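Local coordinates for SNF1-like protein kinase ssp2 (Schizosaccharomyces pombe, PDB 2QRD) that phosphorylates protein substrates, probably as the catalytic subunit of a heterotrimeric kinase of the AMP-activated family that responds to cellular energy status, at residues R18-A23 and P87-L92; E25-V30 and S53-I58; Y31-R36 and C132-A137; Y77-L82 and D93-G98. All coordinates share one frame; numbering follows the deposited sequence.

Contact 1: residues R18-A23 and P87-L92; sequences RCRGDA and PGCFML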
# COMPACT_ATOMS: atom_id res chain seq x y z
N ARG A 18 -9.00 -20.73 -11.12
CA ARG A 18 -10.02 -21.39 -11.94
C ARG A 18 -9.38 -22.46 -12.81
O ARG A 18 -8.26 -22.28 -13.33
CB ARG A 18 -10.73 -20.39 -12.87
CG ARG A 18 -11.39 -19.20 -12.23
CD ARG A 18 -12.46 -18.72 -13.17
NE ARG A 18 -12.72 -17.28 -13.11
CZ ARG A 18 -13.55 -16.68 -12.24
NH1 ARG A 18 -14.18 -17.38 -11.30
NH2 ARG A 18 -13.73 -15.36 -12.31
N CYS A 19 -10.09 -23.57 -12.95
CA CYS A 19 -9.67 -24.63 -13.85
C CYS A 19 -10.88 -25.20 -14.54
O CYS A 19 -12.01 -24.96 -14.13
CB CYS A 19 -8.81 -25.74 -13.18
SG CYS A 19 -8.61 -25.73 -11.42
N ARG A 20 -10.63 -25.92 -15.62
CA ARG A 20 -11.68 -26.51 -16.44
C ARG A 20 -11.20 -27.83 -16.97
O ARG A 20 -10.00 -28.13 -16.92
CB ARG A 20 -12.04 -25.59 -17.62
CG ARG A 20 -13.07 -24.51 -17.27
CD ARG A 20 -13.85 -24.07 -18.49
NE ARG A 20 -13.32 -22.85 -19.11
CZ ARG A 20 -13.32 -22.61 -20.43
NH1 ARG A 20 -12.84 -21.46 -20.89
NH2 ARG A 20 -13.79 -23.52 -21.28
N GLY A 21 -12.13 -28.63 -17.46
CA GLY A 21 -11.81 -29.89 -18.10
C GLY A 21 -12.04 -31.05 -17.15
O GLY A 21 -13.06 -31.11 -16.47
N ASP A 22 -11.05 -31.94 -17.10
CA ASP A 22 -11.14 -33.16 -16.32
C ASP A 22 -10.42 -32.99 -15.00
O ASP A 22 -9.30 -32.49 -14.98
CB ASP A 22 -10.49 -34.30 -17.09
CG ASP A 22 -11.42 -35.46 -17.31
OD1 ASP A 22 -12.33 -35.34 -18.17
OD2 ASP A 22 -11.25 -36.49 -16.61
N ALA A 23 -11.04 -33.42 -13.91
CA ALA A 23 -10.47 -33.26 -12.57
C ALA A 23 -9.19 -34.08 -12.34
O ALA A 23 -8.25 -33.57 -11.73
CB ALA A 23 -11.52 -33.55 -11.49
N PRO A 87 -20.56 -28.53 -13.50
CA PRO A 87 -19.94 -29.48 -14.44
C PRO A 87 -18.89 -28.80 -15.34
O PRO A 87 -19.19 -27.82 -16.02
CB PRO A 87 -21.13 -30.03 -15.25
CG PRO A 87 -22.32 -29.15 -14.89
CD PRO A 87 -22.03 -28.60 -13.53
N GLY A 88 -17.66 -29.30 -15.29
CA GLY A 88 -16.57 -28.78 -16.12
C GLY A 88 -15.71 -27.68 -15.51
O GLY A 88 -14.65 -27.35 -16.05
N CYS A 89 -16.15 -27.10 -14.40
CA CYS A 89 -15.46 -25.95 -13.82
C CYS A 89 -15.08 -26.19 -12.36
O CYS A 89 -15.92 -26.64 -11.55
CB CYS A 89 -16.30 -24.69 -13.94
SG CYS A 89 -16.90 -24.46 -15.60
N PHE A 90 -13.83 -25.87 -12.05
CA PHE A 90 -13.23 -26.22 -10.76
C PHE A 90 -12.51 -25.02 -10.15
O PHE A 90 -12.07 -24.11 -10.88
CB PHE A 90 -12.27 -27.41 -10.91
CG PHE A 90 -12.92 -28.63 -11.47
CD1 PHE A 90 -12.92 -28.88 -12.84
CD2 PHE A 90 -13.56 -29.55 -10.62
CE1 PHE A 90 -13.54 -30.03 -13.38
CE2 PHE A 90 -14.17 -30.69 -11.14
CZ PHE A 90 -14.17 -30.91 -12.53
N MET A 91 -12.43 -25.00 -8.83
CA MET A 91 -11.51 -24.09 -8.15
C MET A 91 -10.38 -24.91 -7.52
O MET A 91 -10.61 -25.97 -6.90
CB MET A 91 -12.22 -23.25 -7.07
CG MET A 91 -11.30 -22.37 -6.23
SD MET A 91 -11.90 -21.86 -4.62
CE MET A 91 -13.35 -20.87 -5.03
N LEU A 92 -9.16 -24.43 -7.70
CA LEU A 92 -8.08 -24.91 -6.88
C LEU A 92 -7.93 -23.95 -5.70
O LEU A 92 -7.46 -22.82 -5.84
CB LEU A 92 -6.79 -25.03 -7.70
CG LEU A 92 -5.54 -25.60 -7.02
CD1 LEU A 92 -5.76 -27.09 -6.63
CD2 LEU A 92 -4.35 -25.42 -7.99
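C19 and F90 face each other as a hydrogen-bonded pair where the short strand 17-20, outermost within this chain, runs antiparallel to strand 89-101 in the sheet of the adenylate sensor domain. Their backbones are joined twice, C19 N to F90 O and F90 N to C19 O, each at 2.9 Å. Both side chains rise from the same face of the sheet, the tightly packed part. C19 SG, small and polarisable, lies 4.1 Å from F90 CB and reaches on to L92 CB at 4.2 Å. The F90 ring, its CG anti to the carbonyl carbon (chi1 -58°), leans the other way, under the turn that leads into helix 23-37: CZ touches A23 CB at 3.9 Å, while I26, one helical turn on, and P28 of the SPCC1919.03c chain also pack on it. An alanine in place of F90 would probably open a gap beneath the start of that helix, leaving the A23 methyl without its aromatic partner. The opposite face is looser. R20 and C89 meet there mainly through R20 CG and C89 SG, 4.2 Å apart, and the long arginine runs on toward solvent, a place that suits a charged, flexible chain. Beyond the paired strands G21 and G88, in two different loops, take backbone angles at which a CB would jam against the preceding carbonyl oxygen, and G21 N reaches G88 O at 3.2 Å. G21 points its own carbonyl back at the aromatic residue: its O lies in the ring plane, 3.3 Å from F90 CE1 at the positively polarised edge.

Contact 2: residues E25-V30 and S53-I58; sequences EILLAV and SDMYTI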
# COMPACT_ATOMS: atom_id res chain seq x y z
N GLU A 25 -7.18 -34.80 -14.87
CA GLU A 25 -6.22 -34.07 -15.70
C GLU A 25 -5.68 -32.80 -15.01
O GLU A 25 -4.50 -32.45 -15.15
CB GLU A 25 -6.77 -33.76 -17.10
CG GLU A 25 -6.83 -34.98 -18.02
CD GLU A 25 -7.63 -34.72 -19.31
OE1 GLU A 25 -7.81 -33.52 -19.67
OE2 GLU A 25 -8.07 -35.71 -19.97
N ILE A 26 -6.58 -32.12 -14.28
CA ILE A 26 -6.24 -30.96 -13.48
C ILE A 26 -5.33 -31.38 -12.32
O ILE A 26 -4.34 -30.72 -12.04
CB ILE A 26 -7.51 -30.24 -12.94
CG1 ILE A 26 -8.33 -29.63 -14.09
CG2 ILE A 26 -7.14 -29.15 -11.95
CD1 ILE A 26 -9.76 -29.29 -13.68
N LEU A 27 -5.70 -32.47 -11.63
CA LEU A 27 -4.88 -32.97 -10.53
C LEU A 27 -3.44 -33.25 -11.01
O LEU A 27 -2.50 -32.76 -10.39
CB LEU A 27 -5.55 -34.18 -9.85
CG LEU A 27 -4.91 -34.70 -8.56
CD1 LEU A 27 -4.81 -33.60 -7.47
CD2 LEU A 27 -5.63 -35.96 -8.03
N LEU A 28 -3.29 -34.02 -12.09
CA LEU A 28 -2.00 -34.20 -12.79
C LEU A 28 -1.22 -32.90 -13.04
O LEU A 28 -0.03 -32.85 -12.75
CB LEU A 28 -2.19 -34.95 -14.13
CG LEU A 28 -0.97 -35.24 -15.03
CD1 LEU A 28 0.03 -36.17 -14.38
CD2 LEU A 28 -1.39 -35.81 -16.40
N ALA A 29 -1.89 -31.89 -13.60
CA ALA A 29 -1.26 -30.58 -13.91
C ALA A 29 -0.78 -29.85 -12.66
O ALA A 29 0.30 -29.26 -12.66
CB ALA A 29 -2.22 -29.70 -14.71
N VAL A 30 -1.57 -29.92 -11.60
CA VAL A 30 -1.20 -29.40 -10.29
C VAL A 30 0.07 -30.07 -9.73
O VAL A 30 0.97 -29.38 -9.22
CB VAL A 30 -2.36 -29.52 -9.27
CG1 VAL A 30 -1.90 -29.08 -7.90
CG2 VAL A 30 -3.55 -28.71 -9.72
N SER A 53 -11.92 -39.62 -3.02
CA SER A 53 -11.91 -38.23 -3.43
C SER A 53 -10.95 -37.37 -2.61
O SER A 53 -10.72 -36.21 -2.94
CB SER A 53 -13.31 -37.63 -3.41
OG SER A 53 -13.87 -37.71 -2.11
N ASP A 54 -10.37 -37.94 -1.54
CA ASP A 54 -9.35 -37.23 -0.76
C ASP A 54 -8.05 -37.07 -1.55
O ASP A 54 -7.19 -36.29 -1.20
CB ASP A 54 -9.13 -37.86 0.62
CG ASP A 54 -8.53 -39.27 0.57
OD1 ASP A 54 -8.47 -39.89 1.66
OD2 ASP A 54 -8.11 -39.78 -0.51
N MET A 55 -7.96 -37.79 -2.66
CA MET A 55 -6.89 -37.57 -3.65
C MET A 55 -6.82 -36.11 -4.13
O MET A 55 -5.77 -35.67 -4.59
CB MET A 55 -6.98 -38.58 -4.82
CG MET A 55 -7.98 -38.29 -5.93
SD MET A 55 -7.92 -39.56 -7.19
CE MET A 55 -8.36 -38.69 -8.69
N TYR A 56 -7.92 -35.37 -4.00
CA TYR A 56 -7.98 -33.94 -4.40
C TYR A 56 -7.54 -32.96 -3.30
O TYR A 56 -7.55 -31.77 -3.51
CB TYR A 56 -9.36 -33.58 -4.95
CG TYR A 56 -9.70 -34.33 -6.21
CD1 TYR A 56 -10.63 -35.35 -6.20
CD2 TYR A 56 -9.06 -34.04 -7.42
CE1 TYR A 56 -10.92 -36.07 -7.34
CE2 TYR A 56 -9.35 -34.76 -8.59
CZ TYR A 56 -10.29 -35.76 -8.55
OH TYR A 56 -10.60 -36.48 -9.70
N THR A 57 -7.19 -33.48 -2.13
CA THR A 57 -6.53 -32.74 -1.05
C THR A 57 -5.04 -33.10 -1.08
O THR A 57 -4.65 -34.27 -0.85
CB THR A 57 -7.14 -33.15 0.32
OG1 THR A 57 -8.56 -33.00 0.27
CG2 THR A 57 -6.59 -32.30 1.46
N ILE A 58 -4.21 -32.10 -1.40
CA ILE A 58 -2.76 -32.26 -1.47
C ILE A 58 -2.13 -31.38 -0.37
O ILE A 58 -2.43 -30.17 -0.29
CB ILE A 58 -2.18 -31.80 -2.87
CG1 ILE A 58 -2.83 -32.60 -4.01
CG2 ILE A 58 -0.63 -31.86 -2.89
CD1 ILE A 58 -2.73 -31.92 -5.42
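L27 pushes its forked end from helix 23-37 into the angle between M55, Y56 and I58, where a short 3-10 turn leads into strand 57-63. Its CG is anti to the backbone N (chi1 -172°), and the two methyls beyond it divide the work. CD1 meets I58 CD1 at 3.4 Å, a close methyl-to-methyl touch, the two side chains running antiparallel to each other where they meet. CD2 fits into the turn itself, 3.9 Å from both M55 CE and Y56 CE2, and lies 3.5 Å from the carbonyl oxygen M55 O. A branched leucine suits this place because one stem can serve two walls at once. M55 holds its CG in the crowded position between backbone N and carbonyl carbon (chi1 81°); that CG sits 3.9 Å above one face of the Y56 ring, toward the rim, and the flexible thioether chain carries CE on to the leucine. One turn along the helix, V30 CG1 adds a second contact to I58 CD1, also at 3.9 Å. The tyrosine brings its ring carbons to this apolar cluster, whereas its hydroxyl is bonded to the backbone O of P26 in the SPCC1919.03c chain. I58 meanwhile pairs with L80 through the backbone, so the helix is packed on the sheet where the strand begins. No hydrogen bond crosses between 25-30 and 53-58: the helix is held here by dispersion and the exclusion of water, and its position probably depends on how well these apolar shapes fit.

Contact 3: residues Y31-R36 and C132-A137; sequences YRALQR and CKLFSA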
# COMPACT_ATOMS: atom_id res chain seq x y z
N TYR A 31 0.15 -31.40 -9.84
CA TYR A 31 1.32 -32.14 -9.35
C TYR A 31 2.54 -31.84 -10.17
O TYR A 31 3.65 -31.75 -9.66
CB TYR A 31 1.06 -33.65 -9.38
CG TYR A 31 0.44 -34.21 -8.11
CD1 TYR A 31 -0.78 -34.86 -8.15
CD2 TYR A 31 1.09 -34.10 -6.88
CE1 TYR A 31 -1.35 -35.41 -6.98
CE2 TYR A 31 0.52 -34.63 -5.70
CZ TYR A 31 -0.69 -35.29 -5.77
OH TYR A 31 -1.27 -35.81 -4.63
N ARG A 32 2.34 -31.67 -11.47
CA ARG A 32 3.44 -31.32 -12.36
C ARG A 32 3.98 -29.92 -12.06
O ARG A 32 5.19 -29.74 -11.98
CB ARG A 32 3.04 -31.51 -13.83
CG ARG A 32 3.10 -32.96 -14.27
CD ARG A 32 2.67 -33.15 -15.72
NE ARG A 32 3.05 -34.48 -16.22
CZ ARG A 32 2.45 -35.12 -17.23
NH1 ARG A 32 1.40 -34.56 -17.83
NH2 ARG A 32 2.87 -36.33 -17.61
N ALA A 33 3.08 -28.97 -11.88
CA ALA A 33 3.42 -27.61 -11.44
C ALA A 33 4.15 -27.54 -10.06
O ALA A 33 5.12 -26.80 -9.91
CB ALA A 33 2.17 -26.78 -11.39
N LEU A 34 3.66 -28.30 -9.06
CA LEU A 34 4.32 -28.43 -7.76
C LEU A 34 5.75 -28.95 -7.91
O LEU A 34 6.67 -28.44 -7.27
CB LEU A 34 3.52 -29.35 -6.82
CG LEU A 34 2.17 -28.84 -6.28
CD1 LEU A 34 1.44 -29.98 -5.55
CD2 LEU A 34 2.32 -27.65 -5.35
N GLN A 35 5.94 -29.93 -8.79
CA GLN A 35 7.23 -30.54 -8.98
C GLN A 35 8.20 -29.60 -9.71
O GLN A 35 9.41 -29.62 -9.42
CB GLN A 35 7.10 -31.87 -9.72
CG GLN A 35 8.43 -32.51 -10.03
CD GLN A 35 8.35 -33.55 -11.10
OE1 GLN A 35 8.40 -34.74 -10.82
NE2 GLN A 35 8.25 -33.11 -12.35
N ARG A 36 7.69 -28.81 -10.66
CA ARG A 36 8.54 -27.81 -11.33
C ARG A 36 8.94 -26.68 -10.38
O ARG A 36 10.06 -26.19 -10.45
CB ARG A 36 7.87 -27.22 -12.56
CG ARG A 36 7.95 -28.09 -13.78
CD ARG A 36 7.92 -27.23 -15.02
NE ARG A 36 6.68 -26.46 -15.13
CZ ARG A 36 6.55 -25.34 -15.84
NH1 ARG A 36 7.58 -24.82 -16.52
NH2 ARG A 36 5.37 -24.73 -15.89
N CYS A 132 2.64 -19.38 -11.74
CA CYS A 132 3.47 -19.31 -12.94
C CYS A 132 3.76 -20.67 -13.57
O CYS A 132 3.88 -20.78 -14.79
CB CYS A 132 4.76 -18.55 -12.68
SG CYS A 132 4.40 -16.79 -12.43
N LYS A 133 3.88 -21.69 -12.73
CA LYS A 133 4.10 -23.05 -13.19
C LYS A 133 2.80 -23.57 -13.81
O LYS A 133 2.83 -24.15 -14.88
CB LYS A 133 4.55 -23.95 -12.04
CG LYS A 133 5.90 -23.60 -11.44
CD LYS A 133 6.93 -23.35 -12.54
CE LYS A 133 8.29 -23.04 -11.96
NZ LYS A 133 9.19 -22.73 -13.04
N LEU A 134 1.67 -23.38 -13.15
CA LEU A 134 0.38 -23.75 -13.75
C LEU A 134 0.14 -23.08 -15.10
O LEU A 134 -0.41 -23.69 -16.02
CB LEU A 134 -0.78 -23.48 -12.79
CG LEU A 134 -0.82 -24.22 -11.44
CD1 LEU A 134 -1.82 -23.52 -10.44
CD2 LEU A 134 -1.13 -25.74 -11.58
N PHE A 135 0.60 -21.84 -15.24
CA PHE A 135 0.31 -21.08 -16.46
C PHE A 135 1.31 -21.30 -17.61
O PHE A 135 1.02 -20.99 -18.77
CB PHE A 135 0.20 -19.59 -16.13
CG PHE A 135 -1.04 -19.24 -15.37
CD1 PHE A 135 -1.38 -17.90 -15.18
CD2 PHE A 135 -1.88 -20.23 -14.85
CE1 PHE A 135 -2.54 -17.55 -14.48
CE2 PHE A 135 -3.04 -19.89 -14.14
CZ PHE A 135 -3.37 -18.54 -13.96
N SER A 136 2.47 -21.86 -17.30
CA SER A 136 3.49 -22.08 -18.32
C SER A 136 3.60 -23.54 -18.71
O SER A 136 4.33 -23.86 -19.64
CB SER A 136 4.86 -21.58 -17.84
OG SER A 136 5.25 -22.28 -16.67
N ALA A 137 2.90 -24.42 -18.00
CA ALA A 137 2.96 -25.87 -18.24
C ALA A 137 3.16 -26.15 -19.71
O ALA A 137 4.22 -26.66 -20.15
CB ALA A 137 1.69 -26.54 -17.76
OXT ALA A 137 2.23 -25.84 -20.47
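R36 folds its guanidinium onto the end of the C-terminal helix, where K133 and S136 receive it. The arginine chain turns at chi3 (-62°), which sets NE back toward segment 132-137, and NH2 beyond it reaches two acceptors. The stronger bond is to S136 OG, at 2.6 Å; a second, weak bond goes to K133 O at 2.8 Å. S136 keeps its OG between the backbone N and the carbonyl carbon (chi1 60°), from where the hydroxyl donates to C132 O at 2.8 Å. A serine suits this site because its single oxygen can donate a hydrogen bond to C132 O while accepting one from R36 NH2. K133 in turn bends at chi2, which brings CD over the centre of the guanidinium face, 3.8 Å above its plane. Its aliphatic part thus covers the flat cation, although the two charges end up fairly near, R36 NH1 being 4.4 Å from K133 NZ. The C-terminal helix end, with the carbonyls of C132 and K133 nearby, would probably help to offset the crowding of positive charge. One turn back, A33 is small enough to bring the helices close: its CB lies 3.5 Å from L134 CD2, and the K133 CB sits beside it. The helical segments cross at 122° with axes 8.6 Å apart. Behind this crossing, Y31 and L34 turn to strand 57-63, where they pack on I58, and L134 also reaches V30 and L92, so helix 23-37 touches strand 57-63 on one side and the C-terminal helix on another, both helices packing on the sheet.

Contact 4: residues Y77-L82 and D93-G98; sequences YIELQL and DVKSNG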
# COMPACT_ATOMS: atom_id res chain seq x y z
N TYR A 77 4.16 -24.56 4.57
CA TYR A 77 3.17 -25.61 4.32
C TYR A 77 1.88 -25.07 3.66
O TYR A 77 1.20 -24.18 4.18
CB TYR A 77 2.88 -26.33 5.62
CG TYR A 77 4.14 -26.90 6.25
CD1 TYR A 77 4.48 -28.22 6.03
CD2 TYR A 77 4.98 -26.11 7.07
CE1 TYR A 77 5.64 -28.76 6.60
CE2 TYR A 77 6.15 -26.65 7.64
CZ TYR A 77 6.46 -27.98 7.39
OH TYR A 77 7.58 -28.59 7.93
N ILE A 78 1.58 -25.62 2.49
CA ILE A 78 0.48 -25.14 1.67
C ILE A 78 -0.41 -26.36 1.34
O ILE A 78 0.06 -27.39 0.83
CB ILE A 78 1.04 -24.42 0.38
CG1 ILE A 78 1.88 -23.18 0.75
CG2 ILE A 78 -0.09 -24.03 -0.62
CD1 ILE A 78 2.66 -22.52 -0.40
N GLU A 79 -1.68 -26.27 1.66
CA GLU A 79 -2.63 -27.33 1.29
C GLU A 79 -3.50 -26.91 0.11
O GLU A 79 -4.06 -25.81 0.09
CB GLU A 79 -3.48 -27.68 2.49
CG GLU A 79 -4.51 -28.74 2.23
CD GLU A 79 -5.48 -28.90 3.39
OE1 GLU A 79 -5.07 -28.64 4.56
OE2 GLU A 79 -6.66 -29.29 3.14
N LEU A 80 -3.60 -27.78 -0.88
CA LEU A 80 -4.39 -27.51 -2.08
C LEU A 80 -5.65 -28.33 -2.03
O LEU A 80 -5.63 -29.44 -1.56
CB LEU A 80 -3.64 -27.86 -3.35
CG LEU A 80 -2.23 -27.34 -3.67
CD1 LEU A 80 -2.20 -25.85 -3.80
CD2 LEU A 80 -1.17 -27.83 -2.71
N GLN A 81 -6.75 -27.76 -2.50
CA GLN A 81 -8.02 -28.46 -2.51
C GLN A 81 -8.78 -28.18 -3.81
O GLN A 81 -9.12 -27.04 -4.08
CB GLN A 81 -8.86 -28.06 -1.31
CG GLN A 81 -10.23 -28.74 -1.21
CD GLN A 81 -10.13 -30.23 -1.02
OE1 GLN A 81 -9.73 -30.70 0.04
NE2 GLN A 81 -10.52 -30.98 -2.03
N LEU A 82 -9.02 -29.22 -4.59
CA LEU A 82 -9.86 -29.08 -5.77
C LEU A 82 -11.35 -29.23 -5.39
O LEU A 82 -11.73 -30.11 -4.62
CB LEU A 82 -9.44 -30.07 -6.89
CG LEU A 82 -9.86 -29.73 -8.35
CD1 LEU A 82 -9.05 -28.56 -8.94
CD2 LEU A 82 -9.80 -30.91 -9.30
N ASP A 93 -8.38 -24.40 -4.53
CA ASP A 93 -8.24 -23.63 -3.31
C ASP A 93 -6.82 -23.89 -2.73
O ASP A 93 -6.30 -25.01 -2.78
CB ASP A 93 -9.39 -23.97 -2.34
CG ASP A 93 -9.27 -23.27 -0.97
OD1 ASP A 93 -9.42 -22.00 -0.90
OD2 ASP A 93 -9.02 -23.98 0.03
N VAL A 94 -6.17 -22.83 -2.24
CA VAL A 94 -4.77 -22.86 -1.83
C VAL A 94 -4.67 -22.07 -0.53
O VAL A 94 -5.01 -20.86 -0.50
CB VAL A 94 -3.81 -22.21 -2.89
CG1 VAL A 94 -2.36 -22.21 -2.39
CG2 VAL A 94 -3.90 -22.89 -4.27
N LYS A 95 -4.24 -22.74 0.53
CA LYS A 95 -4.22 -22.14 1.85
C LYS A 95 -2.92 -22.34 2.62
O LYS A 95 -2.25 -23.37 2.53
CB LYS A 95 -5.39 -22.64 2.69
CG LYS A 95 -5.23 -24.04 3.23
CD LYS A 95 -6.08 -24.28 4.45
CE LYS A 95 -6.56 -25.73 4.42
NZ LYS A 95 -6.65 -26.38 5.75
N SER A 96 -2.59 -21.34 3.43
CA SER A 96 -1.38 -21.42 4.22
C SER A 96 -1.63 -22.24 5.49
O SER A 96 -2.59 -21.98 6.22
CB SER A 96 -0.85 -20.03 4.56
OG SER A 96 0.36 -20.14 5.28
N ASN A 97 -0.76 -23.23 5.72
CA ASN A 97 -0.69 -23.92 7.01
C ASN A 97 0.51 -23.49 7.86
O ASN A 97 0.84 -24.13 8.85
CB ASN A 97 -0.75 -25.45 6.82
CG ASN A 97 -2.17 -25.96 6.55
OD1 ASN A 97 -2.39 -26.86 5.73
ND2 ASN A 97 -3.13 -25.40 7.25
N GLY A 98 1.16 -22.40 7.47
CA GLY A 98 2.26 -21.89 8.29
C GLY A 98 3.70 -22.13 7.83
O GLY A 98 3.96 -22.72 6.77
O HOH W 1 2.45 -21.15 3.91
O HOH W 2 -6.93 -25.61 0.48
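The side chains of E79 and K95, a hydrogen-bonded antiparallel pair, run alongside each other in the same direction on one face of the sheet. From the strand, E79 CB lies 3.5 Å from N97 OD1 and close to K95 CG. CG stands anti to the backbone N (chi1 179°), and the chain stays extended beyond it to CD, which packs 3.5 Å from K95 CE. At the tip, OE1 forms a salt bridge with K95 NZ at 3.0 Å, met from above the carboxylate plane, while OE2 comes near the T57 methyl on the next strand. An alanine in place of E79 would probably leave the K95 ammonium without its carboxylate mate and free to swing. On the other face, branched residues suit the cover of helix 123-136: V94 presents CG1 to I78 CG2 and CG2 to L80 CD1, both at 3.4 Å. Two residues along from E79, Q81 pairs with D93, whose OD1 is bonded to H63 of the SPCC1919.03c chain. At the far end Y77 N meets G98 O at 2.9 Å, and S96 OG accepts from G98 N in an ST turn, bridged to Y77 O by a water. Strands 74-84 and 89-101 form a long beta hairpin, here with I78, L80 and V94 against the helix and mainly polar E79, Q81, D93 and K95 opposite, central to this KA1-like, antiparallel alpha-beta domain.

From the N terminus, strand 17-20 and helix 23-37 come first, and three of the contacts start on them. Contact 2 closes the shortest of their loops when strand 57-63 begins, and it lies wholly within the loop of contact 1, which waits for strand 89-101. Contact 4, the local hairpin, follows contact 2 in series, crosses contact 1 and falls within the span of contact 3. That last contact reaches the C terminus and crosses both contacts 1 and 2. Contacts 1 and 4 join strands 17-20, 89-101 and 74-84 in the sheet, contact 2 lays helix 23-37 on the start of strand 57-63, next to 74-84, and contact 3 ties the two helices together.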